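PBP domain-containing protein (Vibrio parahaemolyticus, PDB 3MUQ) is of unknown function but has a periplasmic-binding-protein domain, so it probably binds a small ligand in the cleft between two lobes. Local coordinates at residues 9-14 with 36-41; 83-88 with 170-175; 115-120 with 162-167; 119-124 with 152-157. All blocks are in the same frame, centred on the assembly; numbering follows the deposited sequence.

Contact 1: residues 9-14 with 36-41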
loop_
_atom_site.group_PDB
_atom_site.type_symbol
_atom_site.label_atom_id
_atom_site.label_comp_id
_atom_site.label_asym_id
_atom_site.label_seq_id
_atom_site.Cartn_x
_atom_site.Cartn_y
_atom_site.Cartn_z
ATOM N N LEU A 9 8.282 17.836 -6.519
ATOM C CA LEU A 9 7.156 16.932 -6.736
ATOM C C LEU A 9 6.016 17.666 -7.418
ATOM O O LEU A 9 5.537 18.676 -6.903
ATOM C CB LEU A 9 6.634 16.403 -5.384
ATOM C CG LEU A 9 5.327 15.603 -5.442
ATOM C CD1 LEU A 9 5.518 14.278 -6.230
ATOM C CD2 LEU A 9 4.773 15.341 -4.040
ATOM N N ALA A 10 5.579 17.172 -8.573
ATOM C CA ALA A 10 4.339 17.668 -9.170
ATOM C C ALA A 10 3.196 16.784 -8.696
ATOM O O ALA A 10 3.293 15.548 -8.740
ATOM C CB ALA A 10 4.412 17.673 -10.719
ATOM N N THR A 11 2.116 17.397 -8.226
ATOM C CA THR A 11 0.929 16.614 -7.873
ATOM C C THR A 11 -0.338 17.389 -8.205
ATOM O O THR A 11 -0.270 18.489 -8.749
ATOM C CB THR A 11 0.922 16.220 -6.368
ATOM O OG1 THR A 11 -0.039 15.176 -6.136
ATOM C CG2 THR A 11 0.607 17.431 -5.497
ATOM N N THR A 12 -1.495 16.823 -7.869
ATOM C CA THR A 12 -2.758 17.497 -8.151
ATOM C C THR A 12 -3.184 18.492 -7.066
ATOM O O THR A 12 -2.783 18.396 -5.909
ATOM C CB THR A 12 -3.919 16.504 -8.334
ATOM O OG1 THR A 12 -4.340 16.024 -7.053
ATOM C CG2 THR A 12 -3.505 15.332 -9.229
ATOM N N THR A 13 -4.019 19.443 -7.466
ATOM C CA THR A 13 -4.608 20.402 -6.541
ATOM C C THR A 13 -5.395 19.676 -5.455
ATOM O O THR A 13 -5.271 20.011 -4.286
ATOM C CB THR A 13 -5.528 21.391 -7.283
ATOM O OG1 THR A 13 -4.845 21.894 -8.441
ATOM C CG2 THR A 13 -5.896 22.553 -6.380
ATOM N N SER A 14 -6.194 18.685 -5.851
ATOM C CA SER A 14 -6.900 17.825 -4.904
ATOM C C SER A 14 -5.965 17.370 -3.801
ATOM O O SER A 14 -6.223 17.566 -2.612
ATOM C CB SER A 14 -7.405 16.569 -5.609
ATOM O OG SER A 14 -8.657 16.797 -6.213
ATOM N N VAL A 36 11.286 18.510 0.108
ATOM C CA VAL A 36 10.374 18.361 -1.028
ATOM C C VAL A 36 9.591 19.649 -1.309
ATOM O O VAL A 36 8.881 20.139 -0.438
ATOM C CB VAL A 36 9.395 17.176 -0.794
ATOM C CG1 VAL A 36 8.378 17.048 -1.928
ATOM C CG2 VAL A 36 10.170 15.881 -0.626
ATOM N N ASP A 37 9.742 20.206 -2.511
ATOM C CA ASP A 37 8.876 21.311 -2.959
ATOM C C ASP A 37 7.696 20.723 -3.725
ATOM O O ASP A 37 7.881 19.937 -4.651
ATOM C CB ASP A 37 9.606 22.289 -3.895
ATOM C CG ASP A 37 10.733 23.059 -3.202
ATOM O OD1 ASP A 37 10.718 23.192 -1.958
ATOM O OD2 ASP A 37 11.633 23.546 -3.920
ATOM N N VAL A 38 6.489 21.098 -3.329
ATOM C CA VAL A 38 5.285 20.618 -3.990
ATOM C C VAL A 38 4.767 21.669 -4.979
ATOM O O VAL A 38 4.628 22.845 -4.639
ATOM C CB VAL A 38 4.191 20.296 -2.970
ATOM C CG1 VAL A 38 2.980 19.682 -3.666
ATOM C CG2 VAL A 38 4.716 19.346 -1.929
ATOM N N ILE A 39 4.525 21.243 -6.214
ATOM C CA ILE A 39 3.899 22.099 -7.203
ATOM C C ILE A 39 2.603 21.426 -7.633
ATOM O O ILE A 39 2.618 20.371 -8.277
ATOM C CB ILE A 39 4.799 22.327 -8.447
ATOM C CG1 ILE A 39 6.136 22.960 -8.055
ATOM C CG2 ILE A 39 4.082 23.219 -9.460
ATOM C CD1 ILE A 39 7.200 21.982 -7.718
ATOM N N ALA A 40 1.486 22.041 -7.278
ATOM C CA ALA A 40 0.180 21.419 -7.446
ATOM C C ALA A 40 -0.573 22.023 -8.618
ATOM O O ALA A 40 -0.692 23.236 -8.729
ATOM C CB ALA A 40 -0.625 21.556 -6.170
ATOM N N ALA A 41 -1.074 21.167 -9.494
ATOM C CA ALA A 41 -1.786 21.617 -10.676
ATOM C C ALA A 41 -2.792 20.550 -11.088
ATOM O O ALA A 41 -3.020 19.582 -10.359
ATOM C CB ALA A 41 -0.801 21.905 -11.822
#
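Leu9 to Thr12 run parallel to Val38 to Ala41, paired one to one, as neighbouring strands whose local axes come within 4.5 Å and cross at -34°. The bonds alternate along the ladder. Leu9 N donates to Asp37 O at 2.8 Å and Leu9 O accepts from Ile39 N; two residues on, Thr11 N donates to Ile39 O at 3.0 Å and Thr11 O accepts from Ala41 N. Ala10, between them, gives its backbone bonds to Leu57 and Met59 of strand 57-60. Past the strand end, Thr13 N holds Ala41 O only weakly, at 3.1 Å.

Leu9, Thr11, Val38 and Ala40 share one face. Thr11 suits its place because its two branches do different work: OG1, anti to the backbone N (chi1 -165°), bonds to Met59 O, while Thr11 CG2 meets Val38 CG1 at 3.7 Å. Leu9 CB rests on Val36 CG1 at 3.9 Å, and Leu25 of helix 20-32 packs on Val36 and Val38. The opposite face carries Ala10 and Ile39; Ala10, with just a methyl group, packs against Ala46 and Met49 of helix 43-51.

The arrangement is that of a parallel beta-alpha-beta unit. All the polar bonding between the segments is main chain to main chain and sets the register, while side chains that meet through methyl and methylene groups let helices pack on both faces.

Contact 2: residues 83-88 with 170-175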
loop_
_atom_site.group_PDB
_atom_site.type_symbol
_atom_site.label_atom_id
_atom_site.label_comp_id
_atom_site.label_asym_id
_atom_site.label_seq_id
_atom_site.Cartn_x
_atom_site.Cartn_y
_atom_site.Cartn_z
ATOM N N TYR A 83 -4.952 2.781 -2.406
ATOM C CA TYR A 83 -6.209 2.727 -3.143
ATOM C C TYR A 83 -7.321 3.321 -2.294
ATOM O O TYR A 83 -7.838 2.653 -1.404
ATOM C CB TYR A 83 -6.562 1.284 -3.517
ATOM C CG TYR A 83 -5.579 0.620 -4.458
ATOM C CD1 TYR A 83 -5.808 0.598 -5.828
ATOM C CD2 TYR A 83 -4.409 0.028 -3.977
ATOM C CE1 TYR A 83 -4.909 0.006 -6.696
ATOM C CE2 TYR A 83 -3.517 -0.568 -4.836
ATOM C CZ TYR A 83 -3.769 -0.578 -6.193
ATOM O OH TYR A 83 -2.871 -1.177 -7.048
ATOM N N ASN A 84 -7.683 4.573 -2.556
ATOM C CA ASN A 84 -8.808 5.219 -1.862
ATOM C C ASN A 84 -10.163 4.729 -2.368
ATOM O O ASN A 84 -10.501 4.926 -3.536
ATOM C CB ASN A 84 -8.726 6.740 -2.010
ATOM C CG ASN A 84 -7.902 7.378 -0.930
ATOM O OD1 ASN A 84 -7.549 6.734 0.065
ATOM N ND2 ASN A 84 -7.602 8.661 -1.100
ATOM N N ASP A 85 -10.945 4.128 -1.474
ATOM C CA ASP A 85 -12.144 3.375 -1.832
ATOM C C ASP A 85 -13.283 3.822 -0.900
ATOM O O ASP A 85 -13.341 3.420 0.262
ATOM C CB ASP A 85 -11.829 1.879 -1.667
ATOM C CG ASP A 85 -13.012 0.971 -1.949
ATOM O OD1 ASP A 85 -13.962 1.383 -2.653
ATOM O OD2 ASP A 85 -12.967 -0.188 -1.467
ATOM N N PHE A 86 -14.179 4.663 -1.409
ATOM C CA PHE A 86 -15.226 5.258 -0.581
ATOM C C PHE A 86 -16.610 4.749 -0.967
ATOM O O PHE A 86 -16.866 4.461 -2.138
ATOM C CB PHE A 86 -15.182 6.787 -0.664
ATOM C CG PHE A 86 -13.963 7.388 -0.030
ATOM C CD1 PHE A 86 -13.920 7.620 1.339
ATOM C CD2 PHE A 86 -12.854 7.711 -0.802
ATOM C CE1 PHE A 86 -12.795 8.161 1.936
ATOM C CE2 PHE A 86 -11.709 8.257 -0.213
ATOM C CZ PHE A 86 -11.682 8.479 1.161
ATOM N N VAL A 87 -17.497 4.627 0.018
ATOM C CA VAL A 87 -18.871 4.207 -0.242
ATOM C C VAL A 87 -19.843 5.111 0.503
ATOM O O VAL A 87 -19.474 5.733 1.498
ATOM C CB VAL A 87 -19.124 2.740 0.176
ATOM C CG1 VAL A 87 -18.175 1.789 -0.577
ATOM C CG2 VAL A 87 -18.980 2.576 1.690
ATOM N N ILE A 88 -21.077 5.183 0.013
ATOM C CA ILE A 88 -22.112 5.959 0.674
ATOM C C ILE A 88 -23.016 4.971 1.390
ATOM O O ILE A 88 -23.606 4.090 0.770
ATOM C CB ILE A 88 -22.987 6.775 -0.310
ATOM C CG1 ILE A 88 -22.143 7.688 -1.199
ATOM C CG2 ILE A 88 -24.066 7.573 0.465
ATOM C CD1 ILE A 88 -21.197 8.645 -0.431
ATOM N N SER A 170 -18.090 6.818 3.808
ATOM C CA SER A 170 -17.070 6.113 4.586
ATOM C C SER A 170 -16.035 5.473 3.690
ATOM O O SER A 170 -16.347 5.102 2.559
ATOM C CB SER A 170 -17.727 4.999 5.390
ATOM O OG SER A 170 -16.780 4.311 6.185
ATOM N N ASP A 171 -14.809 5.306 4.184
ATOM C CA ASP A 171 -13.886 4.438 3.471
ATOM C C ASP A 171 -14.445 3.035 3.648
ATOM O O ASP A 171 -15.053 2.739 4.677
ATOM C CB ASP A 171 -12.489 4.513 4.063
ATOM C CG ASP A 171 -12.444 3.978 5.472
ATOM O OD1 ASP A 171 -12.718 4.758 6.418
ATOM O OD2 ASP A 171 -12.147 2.775 5.629
ATOM N N ARG A 172 -14.263 2.165 2.660
ATOM C CA ARG A 172 -14.824 0.821 2.773
ATOM C C ARG A 172 -14.286 0.035 3.979
ATOM O O ARG A 172 -15.000 -0.768 4.584
ATOM C CB ARG A 172 -14.601 0.010 1.490
ATOM C CG ARG A 172 -15.503 -1.246 1.418
ATOM C CD ARG A 172 -15.254 -2.091 0.152
ATOM N NE ARG A 172 -15.297 -1.295 -1.075
ATOM C CZ ARG A 172 -16.373 -1.186 -1.850
ATOM N NH1 ARG A 172 -17.486 -1.825 -1.519
ATOM N NH2 ARG A 172 -16.341 -0.426 -2.941
ATOM N N GLY A 173 -13.018 0.240 4.307
ATOM C CA GLY A 173 -12.420 -0.473 5.429
ATOM C C GLY A 173 -13.142 -0.280 6.758
ATOM O O GLY A 173 -13.400 -1.241 7.499
ATOM N N THR A 174 -13.443 0.969 7.092
ATOM C CA THR A 174 -14.050 1.228 8.382
ATOM C C THR A 174 -15.459 0.652 8.353
ATOM O O THR A 174 -15.919 0.041 9.323
ATOM C CB THR A 174 -14.052 2.730 8.738
ATOM O OG1 THR A 174 -12.739 3.255 8.519
ATOM C CG2 THR A 174 -14.427 2.927 10.222
ATOM N N TRP A 175 -16.115 0.802 7.210
ATOM C CA TRP A 175 -17.456 0.242 7.014
ATOM C C TRP A 175 -17.497 -1.257 7.301
ATOM O O TRP A 175 -18.378 -1.727 8.003
ATOM C CB TRP A 175 -17.943 0.479 5.580
ATOM C CG TRP A 175 -19.079 -0.440 5.230
ATOM C CD1 TRP A 175 -19.069 -1.459 4.318
ATOM C CD2 TRP A 175 -20.370 -0.455 5.833
ATOM N NE1 TRP A 175 -20.294 -2.092 4.304
ATOM C CE2 TRP A 175 -21.107 -1.494 5.227
ATOM C CE3 TRP A 175 -20.985 0.324 6.821
ATOM C CZ2 TRP A 175 -22.427 -1.778 5.579
ATOM C CZ3 TRP A 175 -22.294 0.042 7.167
ATOM C CH2 TRP A 175 -23.003 -0.997 6.541
#
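Val87 and Ser170 form a hydrogen-bonded antiparallel pair, with Val87 N donating to Ser170 O at 2.8 Å and Ser170 N returning to Val87 O, and Phe86 with Asp171 is the non-hydrogen-bonded pair beside it. Helix 172-178 adds a further main-chain bond, Arg172 N to Asp85 O, beyond the last bridge. The arginine side chain then turns back, bent at chi3 (-51°), and grips the Asp85 carboxylate side-on in a salt bridge. Arg172 NE meets Asp85 OD2 at 2.6 Å in the guanidinium plane, Arg172 NH2 meets Asp85 OD1 at 3.0 Å, and the two flat groups are 33° apart. Val87 CG1 lies over one face of the guanidinium, toward its rim, 3.7 Å from Arg172 CZ. Asp85 OD2 also accepts from Asn225 ND2 of the second subunit, so the ion pair is part of the interface with that subunit.

Asp171 is the N-cap of the helix: Asp171 OD2 takes Thr174 N at 2.7 Å and Asp171 OD1 takes Thr174 OG1 at 2.6 Å. The capped helix start is thus fastened to the long strand 78-90, which also pairs with strand 195-203, consistent with the strands that link the lobes of periplasmic binding proteins.

Contact 3: residues 115-120 with 162-167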
loop_
_atom_site.group_PDB
_atom_site.type_symbol
_atom_site.label_atom_id
_atom_site.label_comp_id
_atom_site.label_asym_id
_atom_site.label_seq_id
_atom_site.Cartn_x
_atom_site.Cartn_y
_atom_site.Cartn_z
ATOM N N ASN A 115 -33.317 17.206 2.467
ATOM C CA ASN A 115 -32.961 17.437 3.858
ATOM C C ASN A 115 -32.960 16.133 4.674
ATOM O O ASN A 115 -33.481 16.066 5.795
ATOM C CB ASN A 115 -33.873 18.488 4.493
ATOM C CG ASN A 115 -33.341 18.972 5.813
ATOM O OD1 ASN A 115 -32.142 19.234 5.960
ATOM N ND2 ASN A 115 -34.218 19.060 6.802
ATOM N N ALA A 116 -32.382 15.096 4.084
ATOM C CA ALA A 116 -32.107 13.847 4.787
ATOM C C ALA A 116 -30.994 14.060 5.807
ATOM O O ALA A 116 -30.246 15.030 5.738
ATOM C CB ALA A 116 -31.692 12.774 3.792
ATOM N N THR A 117 -30.869 13.153 6.758
ATOM C CA THR A 117 -29.806 13.283 7.741
ATOM C C THR A 117 -28.455 12.860 7.138
ATOM O O THR A 117 -28.350 11.813 6.494
ATOM C CB THR A 117 -30.143 12.503 9.033
ATOM O OG1 THR A 117 -31.261 13.133 9.676
ATOM C CG2 THR A 117 -28.953 12.492 9.998
ATOM N N PHE A 118 -27.433 13.701 7.321
ATOM C CA PHE A 118 -26.092 13.408 6.806
ATOM C C PHE A 118 -25.037 13.721 7.853
ATOM O O PHE A 118 -24.975 14.831 8.378
ATOM C CB PHE A 118 -25.797 14.208 5.532
ATOM C CG PHE A 118 -24.515 13.816 4.872
ATOM C CD1 PHE A 118 -24.508 12.881 3.840
ATOM C CD2 PHE A 118 -23.306 14.354 5.303
ATOM C CE1 PHE A 118 -23.325 12.505 3.251
ATOM C CE2 PHE A 118 -22.120 13.977 4.717
ATOM C CZ PHE A 118 -22.127 13.055 3.689
ATOM N N ILE A 119 -24.218 12.733 8.174
ATOM C CA ILE A 119 -23.213 12.918 9.209
ATOM C C ILE A 119 -21.854 13.162 8.561
ATOM O O ILE A 119 -21.361 12.321 7.805
ATOM C CB ILE A 119 -23.106 11.681 10.127
ATOM C CG1 ILE A 119 -24.507 11.190 10.551
ATOM C CG2 ILE A 119 -22.193 11.991 11.332
ATOM C CD1 ILE A 119 -25.395 12.271 11.158
ATOM N N SER A 120 -21.250 14.307 8.857
ATOM C CA SER A 120 -19.899 14.586 8.389
ATOM C C SER A 120 -18.914 14.419 9.547
ATOM O O SER A 120 -19.232 14.730 10.695
ATOM C CB SER A 120 -19.806 16.000 7.821
ATOM O OG SER A 120 -18.446 16.375 7.683
ATOM N N SER A 162 -25.728 5.569 12.274
ATOM C CA SER A 162 -26.612 4.461 12.628
ATOM C C SER A 162 -27.622 4.907 13.685
ATOM O O SER A 162 -28.815 4.591 13.597
ATOM C CB SER A 162 -25.796 3.250 13.124
ATOM O OG SER A 162 -26.627 2.123 13.385
ATOM N N GLU A 163 -27.152 5.641 14.690
ATOM C CA GLU A 163 -28.045 6.119 15.743
ATOM C C GLU A 163 -29.153 7.017 15.175
ATOM O O GLU A 163 -30.340 6.884 15.519
ATOM C CB GLU A 163 -27.256 6.889 16.794
ATOM C CG GLU A 163 -28.120 7.604 17.817
ATOM C CD GLU A 163 -29.001 6.652 18.609
ATOM O OE1 GLU A 163 -28.537 5.543 18.943
ATOM O OE2 GLU A 163 -30.161 7.020 18.901
HETATM N N MSE A 164 -28.765 7.929 14.291
HETATM C CA MSE A 164 -29.718 8.896 13.761
HETATM C C MSE A 164 -30.369 8.439 12.463
HETATM O O MSE A 164 -31.166 9.168 11.875
HETATM C CB MSE A 164 -29.045 10.253 13.592
HETATM C CG MSE A 164 -28.625 10.839 14.910
HETATM SE SE MSE A 164 -27.902 12.611 14.672
HETATM C CE MSE A 164 -29.527 13.464 13.990
ATOM N N GLN A 165 -30.046 7.221 12.033
ATOM C CA GLN A 165 -30.508 6.724 10.731
ATOM C C GLN A 165 -30.248 7.743 9.626
ATOM O O GLN A 165 -31.167 8.207 8.949
ATOM C CB GLN A 165 -31.994 6.357 10.787
ATOM C CG GLN A 165 -32.248 5.079 11.595
ATOM C CD GLN A 165 -31.588 3.869 10.947
ATOM O OE1 GLN A 165 -32.079 3.352 9.939
ATOM N NE2 GLN A 165 -30.460 3.421 11.514
ATOM N N GLY A 166 -28.986 8.099 9.445
ATOM C CA GLY A 166 -28.628 9.027 8.390
ATOM C C GLY A 166 -27.611 8.468 7.414
ATOM O O GLY A 166 -27.140 7.336 7.556
ATOM N N TYR A 167 -27.279 9.280 6.416
ATOM C CA TYR A 167 -26.297 8.922 5.412
ATOM C C TYR A 167 -24.919 9.425 5.823
ATOM O O TYR A 167 -24.801 10.408 6.541
ATOM C CB TYR A 167 -26.667 9.568 4.078
ATOM C CG TYR A 167 -27.964 9.053 3.487
ATOM C CD1 TYR A 167 -27.970 8.002 2.571
ATOM C CD2 TYR A 167 -29.182 9.627 3.841
ATOM C CE1 TYR A 167 -29.173 7.531 2.026
ATOM C CE2 TYR A 167 -30.386 9.172 3.300
ATOM C CZ TYR A 167 -30.373 8.129 2.392
ATOM O OH TYR A 167 -31.562 7.687 1.861
#
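Phe118 and Tyr167 make a single beta bridge that joins strand 118-120 to the chain leaving helix 154-163, just ahead of strand 168-171. That helix ends in a Schellman motif, with Gln165 at positive phi. The touching parts run 94° apart, in keeping with a bridge that stays single.

Two backbone bonds make it: Tyr167 N donates to Thr117 O at 2.8 Å, and Ile119 N donates to Tyr167 O at 2.9 Å. The same Tyr167 O sits over one face of the Phe118 ring.

The apolar contacts flank these bonds. Ala116 CB touches Tyr167 CE2 at 3.9 Å, and Phe118 CD1 lies 4.0 Å from Tyr167 CB, the two side chains crossing at about a right angle. Thr117 CG2 rests on Gly166 CA at 3.8 Å, occupying the side of Gly166 where a side chain would lie. Selenomethionine Met164 curls, bent at chi3, so that its CE meets Thr117 CG2 and its SE faces Ile119 CD1 at 4.3 Å.

Among the polar groups, Tyr167 OH bonds to Asp94 and to Ala96 N. Gln165 NE2, which also bonds to Asp183 O, folds back onto its own helix end and donates to an in-plane lone pair of Ser162 O at 2.9 Å.

Contact 4: residues 119-124 with 152-157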
loop_
_atom_site.group_PDB
_atom_site.type_symbol
_atom_site.label_atom_id
_atom_site.label_comp_id
_atom_site.label_asym_id
_atom_site.label_seq_id
_atom_site.Cartn_x
_atom_site.Cartn_y
_atom_site.Cartn_z
ATOM N N ILE A 119 -24.218 12.733 8.174
ATOM C CA ILE A 119 -23.213 12.918 9.209
ATOM C C ILE A 119 -21.854 13.162 8.561
ATOM O O ILE A 119 -21.361 12.321 7.805
ATOM C CB ILE A 119 -23.106 11.681 10.127
ATOM C CG1 ILE A 119 -24.507 11.190 10.551
ATOM C CG2 ILE A 119 -22.193 11.991 11.332
ATOM C CD1 ILE A 119 -25.395 12.271 11.158
ATOM N N SER A 120 -21.250 14.307 8.857
ATOM C CA SER A 120 -19.899 14.586 8.389
ATOM C C SER A 120 -18.914 14.419 9.547
ATOM O O SER A 120 -19.232 14.730 10.695
ATOM C CB SER A 120 -19.806 16.000 7.821
ATOM O OG SER A 120 -18.446 16.375 7.683
ATOM N N ARG A 121 -17.721 13.920 9.246
ATOM C CA ARG A 121 -16.657 13.840 10.235
ATOM C C ARG A 121 -16.298 15.236 10.767
ATOM O O ARG A 121 -16.019 15.392 11.954
ATOM C CB ARG A 121 -15.435 13.152 9.627
ATOM C CG ARG A 121 -15.689 11.683 9.324
ATOM C CD ARG A 121 -14.444 10.993 8.813
ATOM N NE ARG A 121 -13.290 11.190 9.687
ATOM C CZ ARG A 121 -12.144 10.525 9.542
ATOM N NH1 ARG A 121 -12.026 9.609 8.583
ATOM N NH2 ARG A 121 -11.124 10.757 10.359
ATOM N N GLY A 122 -16.329 16.246 9.896
ATOM C CA GLY A 122 -16.090 17.626 10.310
ATOM C C GLY A 122 -14.799 17.815 11.095
ATOM O O GLY A 122 -14.726 18.635 11.998
ATOM N N ASP A 123 -13.779 17.037 10.757
ATOM C CA ASP A 123 -12.538 17.013 11.533
ATOM C C ASP A 123 -11.285 17.295 10.674
ATOM O O ASP A 123 -10.148 17.100 11.130
ATOM C CB ASP A 123 -12.405 15.656 12.238
ATOM C CG ASP A 123 -12.141 14.516 11.266
ATOM O OD1 ASP A 123 -12.305 14.734 10.041
ATOM O OD2 ASP A 123 -11.761 13.406 11.723
ATOM N N ASP A 124 -11.499 17.742 9.436
ATOM C CA ASP A 124 -10.411 18.087 8.509
ATOM C C ASP A 124 -9.505 16.919 8.110
ATOM O O ASP A 124 -8.396 17.131 7.627
ATOM C CB ASP A 124 -9.555 19.227 9.061
ATOM C CG ASP A 124 -10.345 20.490 9.246
ATOM O OD1 ASP A 124 -11.036 20.890 8.283
ATOM O OD2 ASP A 124 -10.287 21.068 10.355
ATOM N N GLN A 152 -15.514 14.146 14.632
ATOM C CA GLN A 152 -15.087 12.853 15.168
ATOM C C GLN A 152 -14.481 11.986 14.056
ATOM O O GLN A 152 -14.563 12.322 12.883
ATOM C CB GLN A 152 -16.286 12.109 15.800
ATOM C CG GLN A 152 -16.929 12.786 17.018
ATOM C CD GLN A 152 -16.009 12.853 18.235
ATOM O OE1 GLN A 152 -15.013 12.134 18.316
ATOM N NE2 GLN A 152 -16.348 13.718 19.190
ATOM N N GLY A 153 -13.882 10.862 14.429
ATOM C CA GLY A 153 -13.314 9.956 13.451
ATOM C C GLY A 153 -14.350 9.179 12.652
ATOM O O GLY A 153 -15.564 9.367 12.804
HETATM N N MSE A 154 -13.864 8.299 11.788
HETATM C CA MSE A 154 -14.730 7.542 10.887
HETATM C C MSE A 154 -15.694 6.618 11.655
HETATM O O MSE A 154 -16.892 6.583 11.375
HETATM C CB MSE A 154 -13.874 6.728 9.902
HETATM C CG MSE A 154 -14.644 6.166 8.717
HETATM SE SE MSE A 154 -15.312 7.609 7.598
HETATM C CE MSE A 154 -17.217 7.532 8.034
ATOM N N GLY A 155 -15.158 5.857 12.606
ATOM C CA GLY A 155 -15.972 4.938 13.393
ATOM C C GLY A 155 -17.116 5.626 14.137
ATOM O O GLY A 155 -18.272 5.253 13.989
ATOM N N PRO A 156 -16.793 6.632 14.962
ATOM C CA PRO A 156 -17.833 7.381 15.687
ATOM C C PRO A 156 -18.830 8.037 14.726
ATOM O O PRO A 156 -20.015 8.102 15.032
ATOM C CB PRO A 156 -17.032 8.446 16.447
ATOM C CG PRO A 156 -15.671 7.744 16.686
ATOM C CD PRO A 156 -15.430 7.009 15.386
ATOM N N THR A 157 -18.347 8.516 13.586
ATOM C CA THR A 157 -19.218 9.053 12.539
ATOM C C THR A 157 -20.207 7.986 12.064
ATOM O O THR A 157 -21.403 8.246 12.000
ATOM C CB THR A 157 -18.396 9.639 11.367
ATOM O OG1 THR A 157 -17.643 10.752 11.853
ATOM C CG2 THR A 157 -19.306 10.119 10.231
#
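Gly153 O is gripped by two donors of Thr157, which reach it from opposite faces of its carbonyl plane: Thr157 OG1 at 2.7 Å and the backbone Thr157 N at 3.0 Å. These bonds close the first turn of helix 154-163, whose N-cap is Gly153, and fix the threonine hydroxyl against Arg121, with Thr157 OG1 only 3.3 Å from Arg121 CG.

Arg121 is laid flat against that turn. Met154 N stands over the centre of the Arg121 guanidinium, 3.5 Å above the plane, with Gly153 C over the same face nearer the rim; the peptide from Gly153 to Met154 is thus what lies against this face. The selenium of selenomethionine Met154 packs beside Arg121 CD at 3.7 Å, a soft side chain meeting an aliphatic shaft.

One hydrogen bond crosses between the segments, from Gln152 N to Arg121 O at 3.0 Å. Within its own loop Arg121 forms a salt bridge, Arg121 NH2 donating to the syn lone pair of Asp123 OD2 at 3.0 Å, and its NH1 reaches the chain end at Leu237 O. Ile119 CG2 and Thr157 CG2 slide past each other, methyl on methyl, at 3.6 Å.

A guanidinium set over the amino end of a helix would be expected to be disfavoured by the helix dipole; the Asp123 carboxylate, and Leu237 O at NH1, probably help to offset this.

Overall arrangement
Contact 1 stands apart from the rest, its centre about 25 Å from that of contact 2 and across the chain's centre from it, although both reach the same mixed sheet. Contacts 3 and 4 share Ile119 and Ser120; contact 3 takes the tail of helix 154-163 and contact 4 its head. Contact 2 spans both in sequence, opening before them and closing just after helix 154-163, and touches contact 4 where Met154 packs on Asp171 and Thr174. Contacts 2 and 4 are buried and carry an arginine-aspartate pair, which crosses the segments in contact 2 but lies within one in contact 4. Contacts 1 and 3, partly buried, rely on backbone bonds and apolar groups. Contact 2 alone meets the second subunit.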